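Local coordinates for ribosome maturation protein SDO1 homolog (Methanothermobacter thermautotrophicus, PDB 2WBM) that probably takes part in ribosome maturation and binds RNA, at residues L122-K127 with K148-A153; A153-D158 with N168-A173; D46-F51 with V99-G104; K172-R175 with P179-F182; A222-P227 with D232-K237. One frame throughout, in Å; residues are numbered along the deposited sequence. Where two conformers were deposited one is given.

In the fold
Three of the five contacts cluster in the middle domain. The centres of contacts 1 and 2 are 8 Å apart and those of contacts 2 and 4 are 10 Å apart. Met150 of contact 1 packs on Val170 of contact 2, and contacts 2 and 4 share Lys172 and Ala173 on helix 163-174. Contact 3 belongs to the N-terminal domain and contact 5 to the C-terminal domain. Their centres lie about 37 Å apart, on opposite sides of the chain's centre. Contacts 4 and 5 do not touch, but strands 181-191 and 220-227 are neighbours in one sheet. A bound glycerol lies near Phe234 of contact 5.

Contact 1: L122-K127 with K148-A153; sequences LKIINK and KAMEEA
Met150 reaches from helix 143-152 to helix 110-131 and ends between Ile124 and Ile125. It is the one residue of 148-153 that touches 122-127. Its CG stands anti to its own carbonyl carbon (chi1 -70°). From there the chain runs out nearly straight to the sulfur, then bends at the last torsion, chi3 69°. The bend splits the work between two atoms. Met150 SD meets the side of Ile125, 3.6 Å from Ile125 CG1. Met150 CE turns off toward Ile124 and comes 4.2 Å from Ile124 CG2. The side chains of Ile125 and Met150 cross obliquely, and the CG1 branch of Ile125 makes this touch. The CB of Ile124 points toward the other helix, whereas Ile125 leaves its helix to one side and reaches Met150 through its outer branch. All three residues are buried and the interaction is apolar. Val157 and Val170 also touch Met150, which brings the loop after helix 143-152 and helix 163-174 to the same place. A buried methionine touching the other two helices in this way fits the core of a small three-helix bundle, the fold of domain II in the SBDS family.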
# COMPACT_ATOMS: atom_id res chain seq x y z
N LEU A 122 2.48 -6.15 8.09
CA LEU A 122 3.83 -6.21 7.54
C LEU A 122 4.07 -5.11 6.51
O LEU A 122 5.13 -4.48 6.51
CB LEU A 122 4.15 -7.60 6.96
CG LEU A 122 5.56 -7.75 6.35
CD1 LEU A 122 6.69 -7.56 7.38
CD2 LEU A 122 5.73 -9.08 5.60
N LYS A 123 3.09 -4.87 5.64
CA LYS A 123 3.23 -3.84 4.60
C LYS A 123 3.34 -2.44 5.21
O LYS A 123 4.13 -1.62 4.74
CB LYS A 123 2.07 -3.92 3.60
CG LYS A 123 2.15 -5.15 2.72
CD LYS A 123 0.93 -5.31 1.85
CE LYS A 123 1.14 -6.45 0.87
NZ LYS A 123 -0.17 -6.94 0.32
N ILE A 124 2.59 -2.20 6.28
CA ILE A 124 2.64 -0.92 6.99
C ILE A 124 4.02 -0.73 7.63
O ILE A 124 4.62 0.35 7.51
CB ILE A 124 1.53 -0.79 8.07
CG1 ILE A 124 0.15 -0.62 7.42
CG2 ILE A 124 1.80 0.38 9.02
CD1 ILE A 124 -1.03 -1.03 8.37
N ILE A 125 4.52 -1.76 8.31
CA ILE A 125 5.84 -1.68 8.93
C ILE A 125 6.88 -1.33 7.85
O ILE A 125 7.72 -0.44 8.04
CB ILE A 125 6.23 -3.00 9.64
CG1 ILE A 125 5.37 -3.20 10.90
CG2 ILE A 125 7.75 -3.05 9.95
CD1 ILE A 125 5.42 -4.61 11.50
N ASN A 126 6.82 -2.04 6.73
CA ASN A 126 7.80 -1.83 5.67
C ASN A 126 7.72 -0.45 5.03
O ASN A 126 8.75 0.17 4.77
CB ASN A 126 7.74 -2.94 4.63
CG ASN A 126 8.34 -4.24 5.14
OD1 ASN A 126 9.17 -4.24 6.06
ND2 ASN A 126 7.91 -5.35 4.57
N LYS A 127 6.51 0.02 4.80
CA LYS A 127 6.31 1.32 4.16
C LYS A 127 6.80 2.43 5.08
O LYS A 127 7.48 3.36 4.63
CB LYS A 127 4.83 1.54 3.77
CG LYS A 127 4.54 2.92 3.17
CD LYS A 127 5.23 3.11 1.83
CE LYS A 127 4.66 4.30 1.07
NZ LYS A 127 5.49 4.59 -0.13
N LYS A 148 8.30 -2.40 17.04
CA LYS A 148 8.32 -2.22 18.49
C LYS A 148 7.51 -1.00 18.92
O LYS A 148 6.80 -1.06 19.92
CB LYS A 148 9.76 -2.15 19.01
CG LYS A 148 10.42 -3.52 19.25
CD LYS A 148 9.79 -4.61 18.37
CE LYS A 148 10.82 -5.58 17.80
NZ LYS A 148 10.35 -6.08 16.47
N ALA A 149 7.63 0.08 18.15
CA ALA A 149 6.87 1.31 18.40
C ALA A 149 5.36 1.09 18.27
O ALA A 149 4.58 1.59 19.09
CB ALA A 149 7.32 2.42 17.44
N MET A 150 4.95 0.34 17.26
CA MET A 150 3.54 0.01 17.06
C MET A 150 2.98 -0.76 18.25
O MET A 150 1.85 -0.51 18.71
CB MET A 150 3.35 -0.77 15.76
CG MET A 150 3.60 0.08 14.53
SD MET A 150 3.69 -0.90 13.02
CE MET A 150 1.97 -1.44 12.85
N GLU A 151 3.78 -1.69 18.77
CA GLU A 151 3.38 -2.46 19.95
C GLU A 151 3.23 -1.55 21.18
O GLU A 151 2.23 -1.64 21.89
CB GLU A 151 4.36 -3.60 20.23
CG GLU A 151 4.41 -4.67 19.14
CD GLU A 151 5.62 -5.60 19.28
OE1 GLU A 151 6.51 -5.32 20.12
OE2 GLU A 151 5.68 -6.60 18.55
N GLU A 152 4.22 -0.69 21.40
CA GLU A 152 4.20 0.27 22.51
C GLU A 152 2.98 1.19 22.46
O GLU A 152 2.40 1.52 23.49
CB GLU A 152 5.48 1.10 22.55
CG GLU A 152 6.63 0.43 23.27
CD GLU A 152 7.96 1.14 23.05
OE1 GLU A 152 8.02 2.09 22.23
OE2 GLU A 152 8.96 0.74 23.68
N ALA A 153 2.61 1.60 21.25
CA ALA A 153 1.47 2.49 21.05
C ALA A 153 0.15 1.72 20.98
O ALA A 153 -0.92 2.33 20.86
CB ALA A 153 1.68 3.32 19.78

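Contact 2: A153-D158 with N168-A173; sequences ARVHVD and NIVLKA
Val155 lies against the side of helix 163-174 and meets it with both methyls. Its CB points at the helix and forks into two branches with different partners. Val155 CG1 is anti to the backbone N (chi1 170°) and meets Val170 CG2 at 3.8 Å. Val155 CG2 goes the other way, beside the backbone N, and comes 3.9 Å from Ala173 CB. The valine thus spans one turn of the helix, from Val170 to Ala173. Val155 and Val170 meet at about a right angle, so the touch is between single methyls and not along a shared length.

Two residues earlier, Ala153 adds a smaller contact. Ala153 CB packs 3.6 Å from Ala173 O. Between Ala153 and Val155, Arg154 takes positive phi, 56°, and ends helix 143-152 in a Schellman motif. This turn brings the chain round so that Val155 faces helix 163-174. Val155 N probably also bonds Met150 O. Further on, Asp158 OD2 accepts hydrogen bonds from the backbone N of Phe160 and Lys161, just ahead of the next helix. Val170 is backed by Ile124 and Ile128 of helix 110-131. The arrangement is a helix end, a Schellman turn and an extended loop laid on the following helix, here within the three-helix bundle of domain II.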
# COMPACT_ATOMS: atom_id res chain seq x y z
N ALA A 153 2.61 1.60 21.25
CA ALA A 153 1.47 2.49 21.05
C ALA A 153 0.15 1.72 20.98
O ALA A 153 -0.92 2.33 20.86
CB ALA A 153 1.68 3.32 19.78
N ARG A 154 0.23 0.39 21.07
CA ARG A 154 -0.94 -0.51 21.01
C ARG A 154 -1.76 -0.29 19.74
O ARG A 154 -2.99 -0.21 19.77
CB ARG A 154 -1.81 -0.39 22.27
CG ARG A 154 -1.03 -0.65 23.55
CD ARG A 154 -1.95 -0.73 24.75
NE ARG A 154 -2.42 0.59 25.21
CZ ARG A 154 -1.79 1.36 26.09
NH1 ARG A 154 -0.64 0.98 26.63
NH2 ARG A 154 -2.32 2.53 26.45
N VAL A 155 -1.05 -0.21 18.62
CA VAL A 155 -1.67 -0.04 17.32
C VAL A 155 -2.44 -1.30 16.93
O VAL A 155 -1.91 -2.41 16.99
CB VAL A 155 -0.59 0.28 16.23
CG1 VAL A 155 -1.20 0.22 14.85
CG2 VAL A 155 0.05 1.65 16.50
N HIS A 156 -3.71 -1.12 16.54
CA HIS A 156 -4.50 -2.18 15.95
C HIS A 156 -4.59 -1.94 14.45
O HIS A 156 -5.14 -0.93 14.02
CB HIS A 156 -5.91 -2.21 16.56
CG HIS A 156 -5.92 -2.45 18.04
ND1 HIS A 156 -5.83 -1.43 18.97
CD2 HIS A 156 -6.02 -3.60 18.76
CE1 HIS A 156 -5.87 -1.94 20.19
NE2 HIS A 156 -5.99 -3.25 20.09
N VAL A 157 -4.03 -2.86 13.66
CA VAL A 157 -4.09 -2.76 12.21
C VAL A 157 -5.47 -3.23 11.73
O VAL A 157 -5.99 -4.25 12.19
CB VAL A 157 -2.93 -3.56 11.56
CG1 VAL A 157 -3.12 -3.74 10.05
CG2 VAL A 157 -1.57 -2.89 11.85
N ASP A 158 -6.08 -2.47 10.83
CA ASP A 158 -7.37 -2.84 10.24
C ASP A 158 -7.16 -3.85 9.12
O ASP A 158 -6.23 -3.72 8.33
CB ASP A 158 -8.06 -1.61 9.66
CG ASP A 158 -9.51 -1.87 9.33
OD1 ASP A 158 -10.32 -1.85 10.28
OD2 ASP A 158 -9.84 -2.11 8.14
N ASN A 168 -0.50 6.48 7.40
CA ASN A 168 -0.62 7.80 8.04
C ASN A 168 -1.22 7.75 9.46
O ASN A 168 -0.78 8.48 10.34
CB ASN A 168 -1.42 8.76 7.17
CG ASN A 168 -0.72 9.07 5.85
OD1 ASN A 168 0.51 9.06 5.75
ND2 ASN A 168 -1.52 9.33 4.81
N ILE A 169 -2.22 6.89 9.65
CA ILE A 169 -2.80 6.65 10.98
C ILE A 169 -1.75 6.09 11.94
O ILE A 169 -1.57 6.59 13.06
CB ILE A 169 -3.99 5.66 10.90
CG1 ILE A 169 -5.13 6.28 10.07
CG2 ILE A 169 -4.48 5.27 12.30
CD1 ILE A 169 -6.26 5.30 9.71
N VAL A 170 -1.04 5.07 11.49
CA VAL A 170 -0.04 4.40 12.33
C VAL A 170 1.13 5.35 12.64
O VAL A 170 1.60 5.43 13.78
CB VAL A 170 0.44 3.07 11.71
CG1 VAL A 170 1.56 2.46 12.53
CG2 VAL A 170 -0.73 2.07 11.60
N LEU A 171 1.58 6.09 11.63
CA LEU A 171 2.68 7.03 11.85
C LEU A 171 2.33 8.00 12.98
O LEU A 171 3.15 8.25 13.87
CB LEU A 171 3.03 7.78 10.56
CG LEU A 171 4.17 8.79 10.64
CD1 LEU A 171 5.48 8.13 11.06
CD2 LEU A 171 4.31 9.53 9.31
N LYS A 172 1.11 8.54 12.94
CA LYS A 172 0.64 9.47 13.96
C LYS A 172 0.64 8.83 15.35
O LYS A 172 1.03 9.47 16.34
CB LYS A 172 -0.75 9.99 13.60
CG LYS A 172 -1.02 11.37 14.14
CD LYS A 172 -2.50 11.67 14.22
CE LYS A 172 -2.72 13.03 14.90
NZ LYS A 172 -4.15 13.25 15.21
N ALA A 173 0.21 7.56 15.42
CA ALA A 173 0.18 6.82 16.68
C ALA A 173 1.57 6.56 17.28
O ALA A 173 1.75 6.65 18.49
CB ALA A 173 -0.59 5.50 16.51

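Contact 3: D46-F51 with V99-G104; sequences DLAAEF and VILRRG
Phe51 places its ring between Leu101 and Arg102 of helix 99-103. Its CG is anti to the backbone N (chi1 -171°), which sends the ring out from helix 46-51 toward the other helix. Leu101 CD1 comes 3.6 Å from Phe51 CD2, at a slant to the ring. Arg102 runs out extended, and the rim of the ring, at Phe51 CE2 and CZ, lies over one face of its guanidinium. Arg102 NH2 is 3.6 Å from Phe51 CZ, and the two planes are only 23° apart. Ala48, one turn earlier, meets the other branch of the leucine: Ala48 CB is 3.9 Å from Leu101 CD2.

Two waters also link Phe51 and Arg102. Water 1 donates to Phe51 O and accepts from Arg102 NH2. Water 2 donates to Phe51 O at 2.9 Å and accepts from Arg102 NE at 2.8 Å, in the guanidinium plane. Water 1 also sits over the centre of the Phe51 ring.

These helices belong to the N-terminal domain, which has the FYSH fold of the SBDS family, and their axes cross at -72°. With an alanine in place of Phe51, a gap would probably open beside Leu101, and the Arg102 guanidinium would lose the ring against its face. Val63 of helix 60-63 touches Ala48, Phe51 and Leu101. Leu101 also packs on Ala30 of strand 28-34, and its backbone O accepts a hydrogen bond from Arg52 NE.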
# COMPACT_ATOMS: atom_id res chain seq x y z
N ASP A 46 -9.18 -5.73 -2.11
CA ASP A 46 -8.23 -4.65 -2.40
C ASP A 46 -8.91 -3.61 -3.30
O ASP A 46 -8.86 -2.41 -3.04
CB ASP A 46 -6.99 -5.19 -3.09
CG ASP A 46 -6.14 -6.05 -2.17
OD1 ASP A 46 -6.01 -5.71 -0.97
OD2 ASP A 46 -5.58 -7.05 -2.65
N LEU A 47 -9.58 -4.09 -4.35
CA LEU A 47 -10.23 -3.18 -5.29
C LEU A 47 -11.45 -2.51 -4.67
O LEU A 47 -11.70 -1.33 -4.94
CB LEU A 47 -10.56 -3.89 -6.60
CG LEU A 47 -9.35 -4.32 -7.43
CD1 LEU A 47 -9.83 -5.08 -8.68
CD2 LEU A 47 -8.43 -3.15 -7.81
N ALA A 48 -12.17 -3.24 -3.81
CA ALA A 48 -13.30 -2.67 -3.07
C ALA A 48 -12.81 -1.52 -2.17
O ALA A 48 -13.45 -0.47 -2.10
CB ALA A 48 -14.04 -3.75 -2.24
N ALA A 49 -11.68 -1.72 -1.49
CA ALA A 49 -11.12 -0.67 -0.64
C ALA A 49 -10.75 0.57 -1.46
O ALA A 49 -10.99 1.70 -1.03
CB ALA A 49 -9.92 -1.18 0.16
N GLU A 50 -10.16 0.34 -2.64
CA GLU A 50 -9.77 1.43 -3.54
C GLU A 50 -10.99 2.19 -4.06
O GLU A 50 -10.96 3.42 -4.14
CB GLU A 50 -8.94 0.92 -4.73
CG GLU A 50 -7.49 0.56 -4.43
CD GLU A 50 -6.67 1.72 -3.89
OE1 GLU A 50 -6.90 2.89 -4.28
OE2 GLU A 50 -5.75 1.46 -3.08
N PHE A 51 -12.03 1.43 -4.41
CA PHE A 51 -13.28 1.99 -4.93
C PHE A 51 -13.92 2.95 -3.93
O PHE A 51 -14.48 3.98 -4.33
CB PHE A 51 -14.27 0.87 -5.28
CG PHE A 51 -15.49 1.34 -6.02
CD1 PHE A 51 -15.47 1.46 -7.41
CD2 PHE A 51 -16.66 1.67 -5.33
CE1 PHE A 51 -16.61 1.89 -8.11
CE2 PHE A 51 -17.80 2.09 -6.02
CZ PHE A 51 -17.78 2.20 -7.41
N VAL A 99 -23.58 1.54 -4.74
CA VAL A 99 -24.30 1.96 -3.52
C VAL A 99 -23.95 1.04 -2.34
O VAL A 99 -23.66 1.52 -1.23
CB VAL A 99 -25.84 2.02 -3.73
CG1 VAL A 99 -26.53 2.57 -2.48
CG2 VAL A 99 -26.16 2.90 -4.95
N ILE A 100 -23.92 -0.26 -2.59
CA ILE A 100 -23.55 -1.20 -1.53
C ILE A 100 -22.11 -0.92 -1.07
O ILE A 100 -21.84 -0.85 0.14
CB ILE A 100 -23.72 -2.67 -1.95
CG1 ILE A 100 -25.20 -2.97 -2.23
CG2 ILE A 100 -23.20 -3.59 -0.84
CD1 ILE A 100 -25.46 -4.40 -2.71
N LEU A 101 -21.20 -0.73 -2.02
CA LEU A 101 -19.80 -0.43 -1.67
C LEU A 101 -19.62 0.87 -0.89
O LEU A 101 -18.82 0.95 0.07
CB LEU A 101 -18.93 -0.42 -2.93
CG LEU A 101 -18.67 -1.80 -3.56
CD1 LEU A 101 -18.04 -1.63 -4.93
CD2 LEU A 101 -17.77 -2.66 -2.65
N ARG A 102 -20.35 1.91 -1.29
CA ARG A 102 -20.14 3.20 -0.70
C ARG A 102 -20.90 3.41 0.61
O ARG A 102 -20.44 4.16 1.45
CB ARG A 102 -20.46 4.31 -1.70
CG ARG A 102 -19.40 4.41 -2.79
CD ARG A 102 -19.91 5.19 -3.98
NE ARG A 102 -18.87 5.40 -4.99
CZ ARG A 102 -19.11 5.56 -6.28
NH1 ARG A 102 -20.35 5.52 -6.74
NH2 ARG A 102 -18.11 5.76 -7.13
N ARG A 103 -22.04 2.74 0.77
CA ARG A 103 -22.91 2.96 1.93
C ARG A 103 -22.92 1.80 2.91
O ARG A 103 -23.40 1.95 4.04
CB ARG A 103 -24.35 3.23 1.48
CG ARG A 103 -24.57 4.51 0.65
CD ARG A 103 -24.37 5.75 1.47
NE ARG A 103 -24.82 6.95 0.77
CZ ARG A 103 -25.83 7.73 1.17
NH1 ARG A 103 -26.49 7.45 2.29
NH2 ARG A 103 -26.15 8.80 0.46
N GLY A 104 -22.41 0.66 2.48
CA GLY A 104 -22.51 -0.59 3.24
C GLY A 104 -21.29 -0.94 4.05
O GLY A 104 -20.42 -0.09 4.31
O HOH W 1 -15.36 4.96 -6.67
O HOH W 2 -16.45 5.97 -3.74

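Contact 4: K172-R175 with P179-F182; sequences KAIR and PIKF
Ile174 and Arg175 both rest on Ile180. Along 172-175, Lys172 comes first. It points away from 179-182, but Lys172 CG lies 3.6 Å above the plane of the Arg175 guanidinium, over its centre, so its aliphatic chain covers one face of that group.

Ile174 carries the next touch. Its CG1 sits between the backbone N and the carbonyl carbon (chi1 68°), and this swings the outer branch toward Ile180. The two CD1 methyls, of Ile174 and Ile180, meet at 4.0 Å, and the side chains cross at a slant. Ala149 and Met150 of helix 143-152 also touch Ile174.

Arg175 meets the other branch of Ile180 with the start of its side chain. Ile180 CG2 is 3.6 Å from Arg175 CA and 3.8 Å from Arg175 CB. Beyond CB the arginine runs out extended and leads away from 179-182. Ile180 thus uses a different methyl for each of its two partners. A water bridges the backbones here, donating to Arg175 O at 2.9 Å and accepting from Ile180 N at 3.0 Å.

Ile180 is also covered by Ile128 of helix 110-131 and Ile146 of helix 143-152, and so closes on all three helices of the middle domain. Just after it, Lys181 pairs by backbone hydrogen bonds with Ile133. The contact is a short helix-to-strand connection, where the three-helix bundle passes into the first strand of the C-terminal ferredoxin-like domain.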
# COMPACT_ATOMS: atom_id res chain seq x y z
N LYS A 172 1.11 8.54 12.94
CA LYS A 172 0.64 9.47 13.96
C LYS A 172 0.64 8.83 15.35
O LYS A 172 1.03 9.47 16.34
CB LYS A 172 -0.75 9.99 13.60
CG LYS A 172 -1.02 11.37 14.14
CD LYS A 172 -2.50 11.67 14.22
CE LYS A 172 -2.72 13.03 14.90
NZ LYS A 172 -4.15 13.25 15.21
N ALA A 173 0.21 7.56 15.42
CA ALA A 173 0.18 6.82 16.68
C ALA A 173 1.57 6.56 17.28
O ALA A 173 1.75 6.65 18.49
CB ALA A 173 -0.59 5.50 16.51
N ILE A 174 2.55 6.27 16.43
CA ILE A 174 3.89 5.91 16.94
C ILE A 174 4.84 7.10 17.15
O ILE A 174 5.88 6.94 17.81
CB ILE A 174 4.58 4.83 16.08
CG1 ILE A 174 4.93 5.39 14.69
CG2 ILE A 174 3.72 3.56 16.02
CD1 ILE A 174 5.75 4.45 13.82
N ARG A 175 4.51 8.26 16.60
CA ARG A 175 5.40 9.43 16.69
C ARG A 175 5.58 9.95 18.13
O ARG A 175 6.49 10.74 18.38
CB ARG A 175 4.96 10.55 15.74
CG ARG A 175 3.77 11.35 16.22
CD ARG A 175 3.30 12.38 15.19
NE ARG A 175 2.23 13.21 15.74
CZ ARG A 175 1.39 13.95 15.03
NH1 ARG A 175 1.48 13.99 13.70
NH2 ARG A 175 0.45 14.66 15.64
N PRO A 179 11.18 9.17 17.74
CA PRO A 179 11.36 10.35 16.91
C PRO A 179 11.28 9.92 15.46
O PRO A 179 12.11 9.13 15.01
CB PRO A 179 12.79 10.81 17.24
CG PRO A 179 13.21 10.03 18.44
CD PRO A 179 12.43 8.77 18.39
N ILE A 180 10.28 10.42 14.74
CA ILE A 180 10.02 9.91 13.39
C ILE A 180 9.31 10.91 12.49
O ILE A 180 8.43 11.66 12.93
CB ILE A 180 9.23 8.57 13.45
CG1 ILE A 180 9.21 7.88 12.08
CG2 ILE A 180 7.82 8.77 14.06
CD1 ILE A 180 8.85 6.41 12.14
N LYS A 181 9.71 10.90 11.22
CA LYS A 181 9.17 11.79 10.21
C LYS A 181 9.41 11.12 8.86
O LYS A 181 10.43 10.47 8.68
CB LYS A 181 9.93 13.11 10.26
CG LYS A 181 9.33 14.27 9.48
CD LYS A 181 10.25 15.49 9.57
CE LYS A 181 9.68 16.69 8.82
NZ LYS A 181 9.68 16.49 7.34
N PHE A 182 8.47 11.27 7.94
CA PHE A 182 8.68 10.87 6.55
C PHE A 182 9.50 11.97 5.88
O PHE A 182 9.16 13.15 5.95
CB PHE A 182 7.35 10.70 5.82
CG PHE A 182 6.70 9.36 6.04
CD1 PHE A 182 7.11 8.51 7.06
CD2 PHE A 182 5.64 8.97 5.23
CE1 PHE A 182 6.49 7.28 7.26
CE2 PHE A 182 5.02 7.73 5.42
CZ PHE A 182 5.45 6.89 6.45
O HOH W 3 8.32 11.94 16.46

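Contact 5: A222-P227 with D232-K237; sequences AVVEIP and DSFYQK
Phe234 points the end of its ring at Val224 of strand 220-227 and overlaps Ile226 with one face. The phenylalanine comes from helix 231-241, and the strand and helix are the third strand and second helix of a beta-alpha-beta-beta-alpha-beta order. This is the ferredoxin-like fold of the C-terminal domain, with helices packed on an antiparallel sheet. The ring reaches the sheet because CG is anti to the backbone N of Phe234 (chi1 -173°).

Its far end meets Val224. Phe234 CZ is 4.0 Å from Val224 CG2, and Val224 CB and CG1 lie at nearly the same distance. The valine therefore presents its whole fork to the ring end, at a slant to the ring plane. Ile226, two residues along the strand, points to the same side of the sheet and takes the near end of the ring. Its CG2 sits over one face of the ring. Ile226 CD1 comes 4.1 Å from Phe234 CD2. All three residues are buried, and the interface is apolar.

Helix 196-206 also packs here. Phe206 meets the Phe234 ring with planes at about 50°, and it also touches Ile226. Ile203 touches Val224. A bound glycerol lies about 4 Å from the Phe234 side chain and probably comes from the crystallisation liquor.

The strand is held in its sheet by backbone bonds from Val224 to Val187 and from Glu225 to Lys208. Ile226 CD1 also lies 4.1 Å from Phe234 CB, where the side chain leaves the helix.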
# COMPACT_ATOMS: atom_id res chain seq x y z
N ALA A 222 26.04 10.68 -9.70
CA ALA A 222 24.59 10.92 -9.76
C ALA A 222 24.12 11.38 -8.39
O ALA A 222 24.63 10.93 -7.37
CB ALA A 222 23.85 9.68 -10.16
N VAL A 223 23.20 12.33 -8.39
CA VAL A 223 22.48 12.72 -7.19
C VAL A 223 21.12 12.04 -7.27
O VAL A 223 20.41 12.16 -8.28
CB VAL A 223 22.37 14.23 -7.10
CG1 VAL A 223 21.57 14.65 -5.85
CG2 VAL A 223 23.79 14.83 -7.09
N VAL A 224 20.78 11.28 -6.23
CA VAL A 224 19.57 10.45 -6.23
C VAL A 224 18.71 10.83 -5.04
O VAL A 224 19.21 10.88 -3.93
CB VAL A 224 19.87 8.95 -6.17
CG1 VAL A 224 18.58 8.13 -6.32
CG2 VAL A 224 20.87 8.55 -7.27
N GLU A 225 17.44 11.13 -5.29
CA GLU A 225 16.49 11.38 -4.22
C GLU A 225 15.83 10.05 -3.87
O GLU A 225 15.24 9.39 -4.74
CB GLU A 225 15.45 12.42 -4.63
CG GLU A 225 14.41 12.71 -3.59
CD GLU A 225 13.62 13.97 -3.92
OE1 GLU A 225 14.13 15.09 -3.68
OE2 GLU A 225 12.48 13.83 -4.41
N ILE A 226 15.97 9.64 -2.61
CA ILE A 226 15.40 8.37 -2.15
C ILE A 226 14.52 8.59 -0.92
O ILE A 226 14.70 9.58 -0.19
CB ILE A 226 16.49 7.32 -1.83
CG1 ILE A 226 17.43 7.79 -0.71
CG2 ILE A 226 17.31 7.00 -3.10
CD1 ILE A 226 18.30 6.68 -0.11
N PRO A 227 13.56 7.67 -0.68
CA PRO A 227 12.87 7.64 0.61
C PRO A 227 13.93 7.52 1.70
O PRO A 227 14.86 6.74 1.56
CB PRO A 227 12.04 6.35 0.52
CG PRO A 227 11.72 6.26 -0.94
CD PRO A 227 13.02 6.64 -1.60
N ASP A 232 20.55 2.93 3.99
CA ASP A 232 21.47 1.81 4.18
C ASP A 232 21.31 0.72 3.12
O ASP A 232 22.31 0.18 2.64
CB ASP A 232 21.36 1.23 5.60
CG ASP A 232 21.76 2.24 6.67
OD1 ASP A 232 22.72 3.01 6.44
OD2 ASP A 232 21.11 2.27 7.73
N SER A 233 20.07 0.41 2.75
CA SER A 233 19.79 -0.57 1.70
C SER A 233 20.37 -0.11 0.36
O SER A 233 20.90 -0.90 -0.43
CB SER A 233 18.28 -0.80 1.58
OG SER A 233 17.96 -1.57 0.44
N PHE A 234 20.25 1.19 0.10
CA PHE A 234 20.75 1.81 -1.13
C PHE A 234 22.26 1.65 -1.23
O PHE A 234 22.78 1.21 -2.26
CB PHE A 234 20.36 3.29 -1.16
CG PHE A 234 20.67 3.99 -2.47
CD1 PHE A 234 20.33 3.42 -3.70
CD2 PHE A 234 21.29 5.24 -2.47
CE1 PHE A 234 20.59 4.09 -4.91
CE2 PHE A 234 21.56 5.92 -3.68
CZ PHE A 234 21.19 5.34 -4.90
N TYR A 235 22.95 2.00 -0.14
CA TYR A 235 24.39 1.84 -0.09
C TYR A 235 24.77 0.37 -0.30
O TYR A 235 25.69 0.07 -1.08
CB TYR A 235 24.98 2.37 1.22
CG TYR A 235 26.48 2.15 1.25
CD1 TYR A 235 27.33 3.01 0.54
CD2 TYR A 235 27.04 1.06 1.91
CE1 TYR A 235 28.70 2.80 0.53
CE2 TYR A 235 28.41 0.84 1.90
CZ TYR A 235 29.23 1.72 1.20
OH TYR A 235 30.59 1.52 1.17
N GLN A 236 24.08 -0.53 0.39
CA GLN A 236 24.39 -1.95 0.30
C GLN A 236 24.25 -2.48 -1.14
O GLN A 236 25.13 -3.21 -1.60
CB GLN A 236 23.52 -2.77 1.26
CG GLN A 236 24.03 -4.18 1.52
CD GLN A 236 23.30 -4.85 2.67
OE1 GLN A 236 22.13 -4.55 2.94
NE2 GLN A 236 23.98 -5.76 3.35
N LYS A 237 23.17 -2.11 -1.82
CA LYS A 237 22.95 -2.59 -3.19
C LYS A 237 23.99 -2.05 -4.16
O LYS A 237 24.47 -2.79 -5.03
CB LYS A 237 21.53 -2.27 -3.70
CG LYS A 237 20.43 -3.10 -3.04
CD LYS A 237 20.47 -4.58 -3.43
CE LYS A 237 19.55 -5.39 -2.52
NZ LYS A 237 19.62 -6.86 -2.80